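Beta-1,4-galactanase (Thielavia heterothallica, PDB 1HJS) hydrolyses the beta-1,4-galactosidic linkages of type I arabinogalactans, as a family 53 glycoside hydrolase. Local coordinates at residues N152-L157 with Q198-L203; F213-S218 with T246-S251; G145-W150 with N189-N194; K119-G124 with D166-P171. All coordinates share one frame; numbering follows the deposited sequence.

Contact 1: N152-L157 with Q198-L203; sequences NIARLL and QGTLEL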
loop_
_atom_site.group_PDB
_atom_site.type_symbol
_atom_site.label_atom_id
_atom_site.label_comp_id
_atom_site.label_asym_id
_atom_site.label_seq_id
_atom_site.Cartn_x
_atom_site.Cartn_y
_atom_site.Cartn_z
ATOM N N ASN A 152 9.533 20.745 -7.109
ATOM C CA ASN A 152 9.577 20.435 -5.683
ATOM C C ASN A 152 9.310 18.957 -5.413
ATOM O O ASN A 152 9.970 18.340 -4.582
ATOM C CB ASN A 152 8.560 21.294 -4.917
ATOM C CG ASN A 152 9.029 22.733 -4.734
ATOM O OD1 ASN A 152 10.103 23.115 -5.202
ATOM N ND2 ASN A 152 8.227 23.531 -4.046
ATOM N N ILE A 153 8.334 18.393 -6.112
ATOM C CA ILE A 153 7.996 16.982 -5.941
ATOM C C ILE A 153 9.191 16.095 -6.288
ATOM O O ILE A 153 9.555 15.200 -5.523
ATOM C CB ILE A 153 6.801 16.592 -6.835
ATOM C CG1 ILE A 153 5.554 17.356 -6.384
ATOM C CG2 ILE A 153 6.565 15.085 -6.765
ATOM C CD1 ILE A 153 4.356 17.154 -7.285
ATOM N N ALA A 154 9.804 16.348 -7.439
ATOM C CA ALA A 154 10.958 15.562 -7.861
ATOM C C ALA A 154 12.083 15.686 -6.836
ATOM O O ALA A 154 12.733 14.702 -6.490
ATOM C CB ALA A 154 11.444 16.029 -9.235
ATOM N N ARG A 155 12.302 16.904 -6.352
ATOM C CA ARG A 155 13.352 17.159 -5.376
ATOM C C ARG A 155 13.082 16.428 -4.063
ATOM O O ARG A 155 13.984 15.821 -3.475
ATOM C CB ARG A 155 13.463 18.660 -5.124
ATOM C CG ARG A 155 14.451 19.036 -4.046
ATOM C CD ARG A 155 15.577 19.887 -4.608
ATOM N NE ARG A 155 15.912 20.975 -3.694
ATOM C CZ ARG A 155 15.573 22.246 -3.882
ATOM N NH1 ARG A 155 14.888 22.609 -4.962
ATOM N NH2 ARG A 155 15.907 23.153 -2.979
ATOM N N LEU A 156 11.839 16.493 -3.601
ATOM C CA LEU A 156 11.466 15.829 -2.362
ATOM C C LEU A 156 11.637 14.314 -2.482
ATOM O O LEU A 156 12.223 13.678 -1.601
ATOM C CB LEU A 156 10.016 16.174 -1.996
ATOM C CG LEU A 156 9.763 17.621 -1.554
ATOM C CD1 LEU A 156 8.264 17.882 -1.471
ATOM C CD2 LEU A 156 10.425 17.870 -0.201
ATOM N N LEU A 157 11.138 13.738 -3.572
ATOM C CA LEU A 157 11.248 12.295 -3.772
ATOM C C LEU A 157 12.711 11.859 -3.886
ATOM O O LEU A 157 13.084 10.778 -3.416
ATOM C CB LEU A 157 10.451 11.865 -5.010
ATOM C CG LEU A 157 8.934 12.056 -4.867
ATOM C CD1 LEU A 157 8.235 11.656 -6.153
ATOM C CD2 LEU A 157 8.417 11.220 -3.701
ATOM N N GLN A 198 11.995 16.649 -14.666
ATOM C CA GLN A 198 12.673 17.652 -13.853
ATOM C C GLN A 198 14.180 17.411 -13.775
ATOM O O GLN A 198 14.959 18.354 -13.637
ATOM C CB GLN A 198 12.082 17.681 -12.442
ATOM C CG GLN A 198 10.600 18.017 -12.402
ATOM C CD GLN A 198 10.270 19.276 -13.184
ATOM O OE1 GLN A 198 10.865 20.332 -12.963
ATOM N NE2 GLN A 198 9.315 19.171 -14.103
ATOM N N GLY A 199 14.591 16.150 -13.856
ATOM C CA GLY A 199 16.007 15.842 -13.803
ATOM C C GLY A 199 16.571 15.481 -12.438
ATOM O O GLY A 199 17.549 14.738 -12.356
ATOM N N THR A 200 15.977 16.001 -11.368
ATOM C CA THR A 200 16.458 15.704 -10.021
ATOM C C THR A 200 16.187 14.246 -9.660
ATOM O O THR A 200 17.112 13.506 -9.323
ATOM C CB THR A 200 15.804 16.625 -8.978
ATOM O OG1 THR A 200 14.381 16.581 -9.124
ATOM C CG2 THR A 200 16.285 18.057 -9.166
ATOM N N LEU A 201 14.925 13.831 -9.725
ATOM C CA LEU A 201 14.594 12.439 -9.444
ATOM C C LEU A 201 14.882 11.674 -10.728
ATOM O O LEU A 201 14.312 11.976 -11.776
ATOM C CB LEU A 201 13.114 12.279 -9.084
ATOM C CG LEU A 201 12.689 10.829 -8.813
ATOM C CD1 LEU A 201 13.302 10.353 -7.502
ATOM C CD2 LEU A 201 11.176 10.729 -8.747
ATOM N N GLU A 202 15.779 10.699 -10.654
ATOM C CA GLU A 202 16.125 9.902 -11.825
ATOM C C GLU A 202 15.412 8.562 -11.776
ATOM O O GLU A 202 15.024 8.104 -10.705
ATOM C CB GLU A 202 17.632 9.655 -11.878
ATOM C CG GLU A 202 18.477 10.909 -11.932
ATOM C CD GLU A 202 19.936 10.591 -12.170
ATOM O OE1 GLU A 202 20.255 10.055 -13.252
ATOM O OE2 GLU A 202 20.761 10.867 -11.276
ATOM N N LEU A 203 15.247 7.932 -12.937
ATOM C CA LEU A 203 14.595 6.633 -12.996
ATOM C C LEU A 203 15.329 5.640 -12.107
ATOM O O LEU A 203 14.716 4.754 -11.516
ATOM C CB LEU A 203 14.570 6.096 -14.430
ATOM C CG LEU A 203 13.262 6.244 -15.209
ATOM C CD1 LEU A 203 13.388 5.513 -16.532
ATOM C CD2 LEU A 203 12.100 5.676 -14.404
#
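Segment 152-157 is a run of helix 150-165, and segment 198-203 is irregular chain that follows helix 185-196 and leads on to strand 208-212. The two backbones come close: the CA atoms of Ala154 and Leu201 are 5.0 Å apart. Gly199, with phi at 95°, turns the chain away from helical geometry just before the meeting point. Ala154 is small enough to allow this approach. Its CB lies 3.0 Å from Thr200 OG1, a tight fit, and 3.7 Å from Gln198 CB. With OG1 in the crowded position between the backbone N and the carbonyl carbon (chi1 52°), the hydroxyl is the Thr200 atom that meets Ala154 CB. Leu201 CB lies 3.6 Å from Ala154 O. Leu201 CG is anti to the backbone N (chi1 178°), which carries the two methyls to Leu157. There CD2 of Leu201 comes 4.0 Å from Leu157 CB, and the two leucines cross obliquely. Leu201 also touches Val195, and Leu157 touches Trp191, both of helix 185-196. An alanine in place of Leu201 would lose the methyls that meet Leu157 and would probably loosen the loop against the helix. Two polar ends are engaged elsewhere: Arg155 forms a salt bridge with Asp103, and Gln198 NE2 bonds to Asn194 O. Between the two segments the contact rests on apolar packing and close fit, not on polar bonds.

Contact 2: F213-S218 with T246-S251; sequences FYPFYS and TNWPIS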
loop_
_atom_site.group_PDB
_atom_site.type_symbol
_atom_site.label_atom_id
_atom_site.label_comp_id
_atom_site.label_asym_id
_atom_site.label_seq_id
_atom_site.Cartn_x
_atom_site.Cartn_y
_atom_site.Cartn_z
ATOM N N PHE A 213 -6.036 -0.036 -6.617
ATOM C CA PHE A 213 -7.051 -0.463 -7.568
ATOM C C PHE A 213 -8.268 -0.944 -6.800
ATOM O O PHE A 213 -8.264 -2.040 -6.230
ATOM C CB PHE A 213 -6.534 -1.588 -8.471
ATOM C CG PHE A 213 -7.541 -2.049 -9.491
ATOM C CD1 PHE A 213 -7.919 -1.214 -10.540
ATOM C CD2 PHE A 213 -8.135 -3.301 -9.386
ATOM C CE1 PHE A 213 -8.878 -1.623 -11.471
ATOM C CE2 PHE A 213 -9.096 -3.723 -10.310
ATOM C CZ PHE A 213 -9.469 -2.880 -11.355
ATOM N N TYR A 214 -9.302 -0.106 -6.779
ATOM C CA TYR A 214 -10.549 -0.404 -6.083
ATOM C C TYR A 214 -11.693 -0.410 -7.098
ATOM O O TYR A 214 -11.692 0.371 -8.055
ATOM C CB TYR A 214 -10.809 0.650 -5.008
ATOM C CG TYR A 214 -9.892 0.546 -3.808
ATOM C CD1 TYR A 214 -10.057 -0.469 -2.866
ATOM C CD2 TYR A 214 -8.868 1.472 -3.606
ATOM C CE1 TYR A 214 -9.229 -0.557 -1.749
ATOM C CE2 TYR A 214 -8.031 1.391 -2.488
ATOM C CZ TYR A 214 -8.222 0.377 -1.566
ATOM O OH TYR A 214 -7.425 0.297 -0.445
ATOM N N PRO A 215 -12.686 -1.285 -6.899
ATOM C CA PRO A 215 -13.812 -1.359 -7.832
ATOM C C PRO A 215 -15.019 -0.492 -7.496
ATOM O O PRO A 215 -15.935 -0.376 -8.309
ATOM C CB PRO A 215 -14.168 -2.836 -7.792
ATOM C CG PRO A 215 -14.025 -3.135 -6.308
ATOM C CD PRO A 215 -12.711 -2.422 -5.954
ATOM N N PHE A 216 -15.022 0.128 -6.321
ATOM C CA PHE A 216 -16.179 0.906 -5.893
ATOM C C PHE A 216 -16.074 2.424 -5.776
ATOM O O PHE A 216 -16.833 3.033 -5.022
ATOM C CB PHE A 216 -16.696 0.335 -4.569
ATOM C CG PHE A 216 -15.608 -0.080 -3.623
ATOM C CD1 PHE A 216 -14.650 0.834 -3.193
ATOM C CD2 PHE A 216 -15.537 -1.387 -3.162
ATOM C CE1 PHE A 216 -13.631 0.449 -2.311
ATOM C CE2 PHE A 216 -14.522 -1.781 -2.279
ATOM C CZ PHE A 216 -13.571 -0.859 -1.856
ATOM N N TYR A 217 -15.162 3.036 -6.519
ATOM C CA TYR A 217 -15.012 4.489 -6.484
ATOM C C TYR A 217 -15.216 5.090 -7.870
ATOM O O TYR A 217 -15.084 6.301 -8.056
ATOM C CB TYR A 217 -13.629 4.878 -5.962
ATOM C CG TYR A 217 -13.417 4.561 -4.501
ATOM C CD1 TYR A 217 -14.306 5.030 -3.531
ATOM C CD2 TYR A 217 -12.330 3.794 -4.081
ATOM C CE1 TYR A 217 -14.119 4.743 -2.183
ATOM C CE2 TYR A 217 -12.134 3.500 -2.734
ATOM C CZ TYR A 217 -13.030 3.977 -1.791
ATOM O OH TYR A 217 -12.839 3.690 -0.462
ATOM N N SER A 218 -15.540 4.232 -8.834
ATOM C CA SER A 218 -15.749 4.652 -10.217
ATOM C C SER A 218 -15.910 3.434 -11.111
ATOM O O SER A 218 -15.157 2.468 -10.997
ATOM C CB SER A 218 -14.558 5.478 -10.713
ATOM O OG SER A 218 -14.604 5.638 -12.125
ATOM N N THR A 246 -6.178 -2.985 -2.705
ATOM C CA THR A 246 -7.367 -3.443 -3.414
ATOM C C THR A 246 -8.324 -4.081 -2.408
ATOM O O THR A 246 -7.909 -4.520 -1.328
ATOM C CB THR A 246 -7.023 -4.449 -4.547
ATOM O OG1 THR A 246 -8.162 -4.613 -5.406
ATOM C CG2 THR A 246 -6.635 -5.807 -3.971
ATOM N N ASN A 247 -9.604 -4.103 -2.765
ATOM C CA ASN A 247 -10.669 -4.651 -1.926
ATOM C C ASN A 247 -11.763 -5.214 -2.834
ATOM O O ASN A 247 -11.876 -4.825 -3.998
ATOM C CB ASN A 247 -11.360 -3.542 -1.116
ATOM C CG ASN A 247 -10.696 -3.229 0.216
ATOM O OD1 ASN A 247 -11.105 -2.283 0.891
ATOM N ND2 ASN A 247 -9.695 -4.012 0.610
ATOM N N TRP A 248 -12.552 -6.134 -2.286
ATOM C CA TRP A 248 -13.731 -6.672 -2.962
ATOM C C TRP A 248 -14.698 -6.957 -1.822
ATOM O O TRP A 248 -14.342 -7.600 -0.835
ATOM C CB TRP A 248 -13.475 -7.949 -3.757
ATOM C CG TRP A 248 -14.740 -8.343 -4.473
ATOM C CD1 TRP A 248 -15.667 -9.258 -4.059
ATOM C CD2 TRP A 248 -15.276 -7.742 -5.659
ATOM N NE1 TRP A 248 -16.747 -9.261 -4.913
ATOM C CE2 TRP A 248 -16.533 -8.340 -5.903
ATOM C CE3 TRP A 248 -14.816 -6.748 -6.538
ATOM C CZ2 TRP A 248 -17.340 -7.980 -6.991
ATOM C CZ3 TRP A 248 -15.617 -6.389 -7.621
ATOM C CH2 TRP A 248 -16.867 -7.006 -7.837
ATOM N N PRO A 249 -15.940 -6.479 -1.943
ATOM C CA PRO A 249 -16.910 -6.700 -0.873
ATOM C C PRO A 249 -17.596 -8.047 -0.740
ATOM O O PRO A 249 -17.852 -8.740 -1.731
ATOM C CB PRO A 249 -17.914 -5.568 -1.096
ATOM C CG PRO A 249 -17.941 -5.437 -2.569
ATOM C CD PRO A 249 -16.492 -5.606 -2.999
ATOM N N ILE A 250 -17.873 -8.416 0.507
ATOM C CA ILE A 250 -18.617 -9.635 0.789
ATOM C C ILE A 250 -20.042 -9.131 1.018
ATOM O O ILE A 250 -20.986 -9.906 1.149
ATOM C CB ILE A 250 -18.099 -10.385 2.048
ATOM C CG1 ILE A 250 -18.064 -9.462 3.259
ATOM C CG2 ILE A 250 -16.728 -10.974 1.766
ATOM C CD1 ILE A 250 -17.615 -10.170 4.531
ATOM N N SER A 251 -20.179 -7.809 1.049
ATOM C CA SER A 251 -21.475 -7.162 1.228
ATOM C C SER A 251 -21.419 -5.709 0.766
ATOM O O SER A 251 -20.573 -4.938 1.217
ATOM C CB SER A 251 -21.912 -7.223 2.695
ATOM O OG SER A 251 -23.187 -6.625 2.861
#
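These segments are loops that follow two neighbouring strands, 208-212 and 240-245, of the eight-stranded parallel (beta/alpha)8 barrel of this clan GH-A enzyme. They set out in similar directions, 27° apart. The hydrogen bonding across them centres on Phe213 O. Thr246 OG1 donates to it over 2.7 Å, nearly along the C=O axis, because chi1 of -166° puts OG1 anti to the backbone N. Thr246 CA adds a C-H...O contact to the same oxygen at 3.3 Å. Aromatic edges make the next group. The Tyr214 ring lies alongside Asn247, with its CE1 3.6 Å from Asn247 CG and the ring and amide planes 73° apart. Phe216 crosses Asn247 obliquely and brings CZ within 3.6 Å of its CB. Asn247 thus packs against two ring edges that lie next to each other. Its ND2 bonds to Trp296 O and only weakly to Thr246 O. Tyr214 OH bonds to Glu245, the probable nucleophile, so the contact reaches the catalytic site through Tyr214. Proline contacts complete the joint. Pro215 CG meets Trp248 CE3 at 3.7 Å, and Phe216 CD2 approaches Pro249 CD by its edge. Helix 270-285 covers this end through Phe276, which stacks on Trp248. Asn247 O is buried with no hydrogen-bonding partner in the model, and Pro215 CD presses on it at 3.2 Å.

Contact 3: G145-W150 with N189-N194; sequences GRTENW and NWWYTN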
loop_
_atom_site.group_PDB
_atom_site.type_symbol
_atom_site.label_atom_id
_atom_site.label_comp_id
_atom_site.label_asym_id
_atom_site.label_seq_id
_atom_site.Cartn_x
_atom_site.Cartn_y
_atom_site.Cartn_z
ATOM N N GLY A 145 4.940 20.347 -1.804
ATOM C CA GLY A 145 5.016 19.301 -2.811
ATOM C C GLY A 145 3.695 19.046 -3.516
ATOM O O GLY A 145 3.458 17.955 -4.031
ATOM N N ARG A 146 2.834 20.060 -3.538
ATOM C CA ARG A 146 1.527 19.958 -4.189
ATOM C C ARG A 146 1.655 20.096 -5.703
ATOM O O ARG A 146 2.392 20.954 -6.187
ATOM C CB ARG A 146 0.609 21.071 -3.667
ATOM C CG ARG A 146 -0.777 21.135 -4.327
ATOM C CD ARG A 146 -1.648 19.964 -3.892
ATOM N NE ARG A 146 -3.075 20.186 -4.150
ATOM C CZ ARG A 146 -3.681 19.983 -5.316
ATOM N NH1 ARG A 146 -2.998 19.543 -6.368
ATOM N NH2 ARG A 146 -4.983 20.214 -5.429
ATOM N N THR A 147 0.953 19.252 -6.457
ATOM C CA THR A 147 0.992 19.365 -7.911
ATOM C C THR A 147 0.308 20.704 -8.210
ATOM O O THR A 147 -0.650 21.061 -7.522
ATOM C CB THR A 147 0.226 18.206 -8.599
ATOM O OG1 THR A 147 -1.055 18.037 -7.982
ATOM C CG2 THR A 147 1.005 16.908 -8.487
ATOM N N GLU A 148 0.748 21.428 -9.240
ATOM C CA GLU A 148 1.820 21.011 -10.142
ATOM C C GLU A 148 3.232 21.541 -9.854
ATOM O O GLU A 148 3.941 21.955 -10.773
ATOM C CB GLU A 148 1.414 21.375 -11.572
ATOM C CG GLU A 148 0.046 20.822 -11.962
ATOM C CD GLU A 148 -0.679 21.693 -12.974
ATOM O OE1 GLU A 148 -0.176 21.846 -14.103
ATOM O OE2 GLU A 148 -1.756 22.229 -12.636
ATOM N N ASN A 149 3.632 21.525 -8.586
ATOM C CA ASN A 149 4.976 21.946 -8.184
ATOM C C ASN A 149 5.899 20.759 -8.505
ATOM O O ASN A 149 6.492 20.168 -7.600
ATOM C CB ASN A 149 5.022 22.219 -6.670
ATOM C CG ASN A 149 4.835 23.687 -6.319
ATOM O OD1 ASN A 149 4.382 24.023 -5.214
ATOM N ND2 ASN A 149 5.200 24.567 -7.240
ATOM N N TRP A 150 6.011 20.412 -9.787
ATOM C CA TRP A 150 6.828 19.277 -10.216
ATOM C C TRP A 150 8.281 19.337 -9.751
ATOM O O TRP A 150 8.842 18.328 -9.328
ATOM C CB TRP A 150 6.793 19.145 -11.743
ATOM C CG TRP A 150 5.410 18.972 -12.299
ATOM C CD1 TRP A 150 4.776 19.786 -13.196
ATOM C CD2 TRP A 150 4.494 17.911 -12.005
ATOM N NE1 TRP A 150 3.523 19.297 -13.480
ATOM C CE2 TRP A 150 3.324 18.146 -12.763
ATOM C CE3 TRP A 150 4.549 16.779 -11.176
ATOM C CZ2 TRP A 150 2.217 17.292 -12.719
ATOM C CZ3 TRP A 150 3.447 15.929 -11.132
ATOM C CH2 TRP A 150 2.296 16.193 -11.900
ATOM N N ASN A 189 0.606 8.444 -16.519
ATOM C CA ASN A 189 1.530 8.997 -17.498
ATOM C C ASN A 189 1.811 10.473 -17.247
ATOM O O ASN A 189 2.960 10.913 -17.292
ATOM C CB ASN A 189 0.969 8.800 -18.908
ATOM C CG ASN A 189 1.950 9.220 -19.983
ATOM O OD1 ASN A 189 3.135 8.888 -19.923
ATOM N ND2 ASN A 189 1.459 9.943 -20.981
ATOM N N TRP A 190 0.756 11.231 -16.980
ATOM C CA TRP A 190 0.880 12.657 -16.703
ATOM C C TRP A 190 1.817 12.901 -15.513
ATOM O O TRP A 190 2.706 13.755 -15.565
ATOM C CB TRP A 190 -0.511 13.223 -16.406
ATOM C CG TRP A 190 -0.545 14.598 -15.805
ATOM C CD1 TRP A 190 -0.339 15.789 -16.447
ATOM C CD2 TRP A 190 -0.844 14.922 -14.441
ATOM N NE1 TRP A 190 -0.497 16.835 -15.563
ATOM C CE2 TRP A 190 -0.806 16.331 -14.327
ATOM C CE3 TRP A 190 -1.138 14.157 -13.303
ATOM C CZ2 TRP A 190 -1.055 16.992 -13.119
ATOM C CZ3 TRP A 190 -1.385 14.815 -12.098
ATOM C CH2 TRP A 190 -1.339 16.223 -12.019
ATOM N N TRP A 191 1.619 12.133 -14.447
ATOM C CA TRP A 191 2.417 12.286 -13.237
ATOM C C TRP A 191 3.894 11.939 -13.428
ATOM O O TRP A 191 4.767 12.779 -13.201
ATOM C CB TRP A 191 1.834 11.420 -12.113
ATOM C CG TRP A 191 2.308 11.821 -10.743
ATOM C CD1 TRP A 191 1.701 12.700 -9.889
ATOM C CD2 TRP A 191 3.484 11.357 -10.071
ATOM N NE1 TRP A 191 2.424 12.808 -8.728
ATOM C CE2 TRP A 191 3.525 11.995 -8.812
ATOM C CE3 TRP A 191 4.512 10.464 -10.412
ATOM C CZ2 TRP A 191 4.552 11.768 -7.886
ATOM C CZ3 TRP A 191 5.535 10.237 -9.490
ATOM C CH2 TRP A 191 5.545 10.889 -8.242
ATOM N N TYR A 192 4.174 10.705 -13.835
ATOM C CA TYR A 192 5.559 10.276 -14.025
ATOM C C TYR A 192 6.313 11.108 -15.060
ATOM O O TYR A 192 7.481 11.439 -14.861
ATOM C CB TYR A 192 5.612 8.793 -14.402
ATOM C CG TYR A 192 5.381 7.870 -13.221
ATOM C CD1 TYR A 192 6.302 7.807 -12.171
ATOM C CD2 TYR A 192 4.230 7.086 -13.135
ATOM C CE1 TYR A 192 6.080 6.984 -11.062
ATOM C CE2 TYR A 192 3.997 6.263 -12.032
ATOM C CZ TYR A 192 4.922 6.217 -11.001
ATOM O OH TYR A 192 4.686 5.410 -9.907
ATOM N N THR A 193 5.648 11.458 -16.154
ATOM C CA THR A 193 6.300 12.254 -17.190
ATOM C C THR A 193 6.763 13.606 -16.643
ATOM O O THR A 193 7.914 14.006 -16.840
ATOM C CB THR A 193 5.361 12.492 -18.385
ATOM O OG1 THR A 193 5.043 11.235 -18.999
ATOM C CG2 THR A 193 6.029 13.400 -19.417
ATOM N N ASN A 194 5.875 14.302 -15.943
ATOM C CA ASN A 194 6.211 15.611 -15.396
ATOM C C ASN A 194 7.209 15.574 -14.246
ATOM O O ASN A 194 8.015 16.487 -14.083
ATOM C CB ASN A 194 4.938 16.336 -14.972
ATOM C CG ASN A 194 4.179 16.898 -16.156
ATOM O OD1 ASN A 194 4.703 17.730 -16.894
ATOM N ND2 ASN A 194 2.943 16.446 -16.347
#
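Trp190 O is gripped twice, both times by Asn194. The backbone N of Asn194 bonds at 3.2 Å, the usual helical link. ND2 of the same residue bonds at 2.8 Å, from above the carbonyl plane. This second bond fixes the amide. The Asn194 side chain then lies over a face of Trp150, with its CB 3.4 Å from the centroid of the five-membered ring in a CH-pi contact. Amide and indole planes are only 15° apart. Glu148 CA lies over the opposite face, after a cis peptide bond between Thr147 and Glu148. The far edge of the Trp150 ring makes two T-shaped contacts. Its six-membered ring points edge-on at the face of the Trp190 six-membered ring, with centroids 4.9 Å apart and planes at 77°. In the Trp150-Trp190 pair the closest atoms, CZ2 of each, are 3.3 Å apart, which is tight. The same Trp150 ring meets the face of the Trp191 five-membered ring at 5.5 Å between centroids, planes at 84°. An alanine at Trp150 would lose both T-shaped contacts and the surface under Asn194, and would probably loosen this joint. Trp191 goes on to Ile177 and Leu179 of strand 174-179. The three indoles form an aromatic cluster that joins the start of helix 150-165 to helix 185-196 in the outer shell of the (beta/alpha)8 barrel.

Contact 4: K119-G124 with D166-P171; sequences KLQNAG and DSSLSP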
loop_
_atom_site.group_PDB
_atom_site.type_symbol
_atom_site.label_atom_id
_atom_site.label_comp_id
_atom_site.label_asym_id
_atom_site.label_seq_id
_atom_site.Cartn_x
_atom_site.Cartn_y
_atom_site.Cartn_z
ATOM N N LYS A 119 16.645 3.115 12.224
ATOM C CA LYS A 119 15.977 2.553 13.393
ATOM C C LYS A 119 15.387 1.192 13.058
ATOM O O LYS A 119 15.370 0.293 13.896
ATOM C CB LYS A 119 14.894 3.504 13.904
ATOM C CG LYS A 119 15.471 4.743 14.573
ATOM C CD LYS A 119 14.392 5.710 15.034
ATOM C CE LYS A 119 15.011 6.928 15.716
ATOM N NZ LYS A 119 14.001 7.990 15.980
ATOM N N LEU A 120 14.908 1.040 11.829
ATOM C CA LEU A 120 14.356 -0.240 11.399
ATOM C C LEU A 120 15.498 -1.256 11.357
ATOM O O LEU A 120 15.375 -2.371 11.874
ATOM C CB LEU A 120 13.718 -0.104 10.014
ATOM C CG LEU A 120 12.354 0.596 10.007
ATOM C CD1 LEU A 120 11.970 1.001 8.589
ATOM C CD2 LEU A 120 11.311 -0.341 10.603
ATOM N N GLN A 121 16.609 -0.858 10.746
ATOM C CA GLN A 121 17.783 -1.718 10.649
ATOM C C GLN A 121 18.236 -2.153 12.044
ATOM O O GLN A 121 18.511 -3.333 12.279
ATOM C CB GLN A 121 18.917 -0.966 9.941
ATOM C CG GLN A 121 20.280 -1.660 9.955
ATOM C CD GLN A 121 20.269 -3.029 9.304
ATOM O OE1 GLN A 121 19.510 -3.282 8.367
ATOM N NE2 GLN A 121 21.132 -3.918 9.791
ATOM N N ASN A 122 18.305 -1.196 12.966
ATOM C CA ASN A 122 18.738 -1.481 14.331
ATOM C C ASN A 122 17.803 -2.416 15.083
ATOM O O ASN A 122 18.196 -3.032 16.078
ATOM C CB ASN A 122 18.909 -0.178 15.116
ATOM C CG ASN A 122 20.048 0.669 14.586
ATOM O OD1 ASN A 122 20.926 0.173 13.880
ATOM N ND2 ASN A 122 20.049 1.950 14.937
ATOM N N ALA A 123 16.567 -2.516 14.607
ATOM C CA ALA A 123 15.578 -3.393 15.221
ATOM C C ALA A 123 15.547 -4.730 14.484
ATOM O O ALA A 123 14.709 -5.584 14.768
ATOM C CB ALA A 123 14.203 -2.741 15.184
ATOM N N GLY A 124 16.466 -4.902 13.535
ATOM C CA GLY A 124 16.533 -6.139 12.776
ATOM C C GLY A 124 15.472 -6.250 11.694
ATOM O O GLY A 124 15.168 -7.348 11.216
ATOM N N ASP A 166 21.165 5.983 1.663
ATOM C CA ASP A 166 22.273 6.312 2.562
ATOM C C ASP A 166 22.134 5.664 3.936
ATOM O O ASP A 166 23.000 5.833 4.793
ATOM C CB ASP A 166 22.396 7.828 2.754
ATOM C CG ASP A 166 22.864 8.547 1.498
ATOM O OD1 ASP A 166 23.414 7.889 0.593
ATOM O OD2 ASP A 166 22.694 9.781 1.424
ATOM N N SER A 167 21.051 4.920 4.145
ATOM C CA SER A 167 20.812 4.275 5.435
ATOM C C SER A 167 21.623 3.000 5.612
ATOM O O SER A 167 22.273 2.524 4.678
ATOM C CB SER A 167 19.329 3.939 5.599
ATOM O OG SER A 167 18.983 2.817 4.810
ATOM N N SER A 168 21.558 2.445 6.819
ATOM C CA SER A 168 22.281 1.224 7.153
ATOM C C SER A 168 21.484 -0.041 6.847
ATOM O O SER A 168 21.939 -1.144 7.145
ATOM C CB SER A 168 22.656 1.233 8.633
ATOM O OG SER A 168 21.485 1.287 9.434
ATOM N N LEU A 169 20.297 0.113 6.263
ATOM C CA LEU A 169 19.475 -1.043 5.928
ATOM C C LEU A 169 20.260 -2.003 5.047
ATOM O O LEU A 169 20.758 -1.620 3.985
ATOM C CB LEU A 169 18.196 -0.609 5.197
ATOM C CG LEU A 169 17.076 -0.013 6.056
ATOM C CD1 LEU A 169 15.975 0.544 5.155
ATOM C CD2 LEU A 169 16.511 -1.085 6.981
ATOM N N SER A 170 20.366 -3.252 5.486
ATOM C CA SER A 170 21.093 -4.257 4.722
ATOM C C SER A 170 20.443 -5.626 4.901
ATOM O O SER A 170 20.450 -6.188 5.998
ATOM C CB SER A 170 22.554 -4.306 5.178
ATOM O OG SER A 170 23.319 -5.168 4.351
ATOM N N PRO A 171 19.884 -6.185 3.817
ATOM C CA PRO A 171 19.858 -5.595 2.473
ATOM C C PRO A 171 18.938 -4.385 2.327
ATOM O O PRO A 171 18.070 -4.141 3.166
ATOM C CB PRO A 171 19.411 -6.763 1.602
ATOM C CG PRO A 171 18.461 -7.482 2.508
ATOM C CD PRO A 171 19.211 -7.498 3.824
HETATM O O HOH W 1 22.026 -6.266 8.208
#
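Gln121 reaches from the end of helix 102-122 across the loop 166-171, and its orientation sets the contact. CG is anti to the backbone N (chi1 171°), and the chain then bends at chi2 (59°). This lays the aliphatic part against Ser168, with Gln121 CG 3.2 Å from Ser168 OG. The amide continues to Ser170. Ser170 N donates to Gln121 OE1 at 3.0 Å with an N-H...O angle of 155°, although the N sits well above the carbonyl plane. OE1 also accepts from Gln126 NE2, so two donors hold it. On the other branch, Gln121 NE2 donates to a water 3.0 Å away. That water donates in turn to Ser170 O at 2.7 Å. The amide therefore spans both the N and the O of one residue, directly on one side and through water on the other. The apolar part lies nearer the base of the Gln121 side chain. Leu169 CD2 packs on Gln121 CB at 3.8 Å and on Leu120 CB at 4.2 Å. Leu169 also touches Ala117 and Pro127, and Ser168 N bonds to Asn118 OD1. Just beyond, a Schellman motif ends the helix, with Gly124 as C-prime residue and its N bonded to Gln121 O. Both segments lead on to barrel strands, 129-132 and 174-179. The contact thus ties two neighbouring helix-to-strand turns at the N-terminal end of the (beta/alpha)8 barrel.

How the contacts relate
Contacts 1 and 3 form one continuous packing region, their centres 10 Å apart. Leu157 CD1 of contact 1 meets Trp191 CH2 of contact 3 at 3.5 Å, and Ile153 CD1 meets Thr147 CG2 at 3.6 Å. Contact 2 stands apart, its nearest atoms about 12 Å from contact 3. It is the one closest to catalysis: the Tyr214 side chain is about 3 Å from that of Glu245 and about 5 Å from that of Glu135, the probable proton donor. Trp191 of contact 3 is about 9 Å from Glu135, side chain to side chain. Contact 4 lies across the chain's centre from contact 2, about 35 Å between centres, and away from the active site.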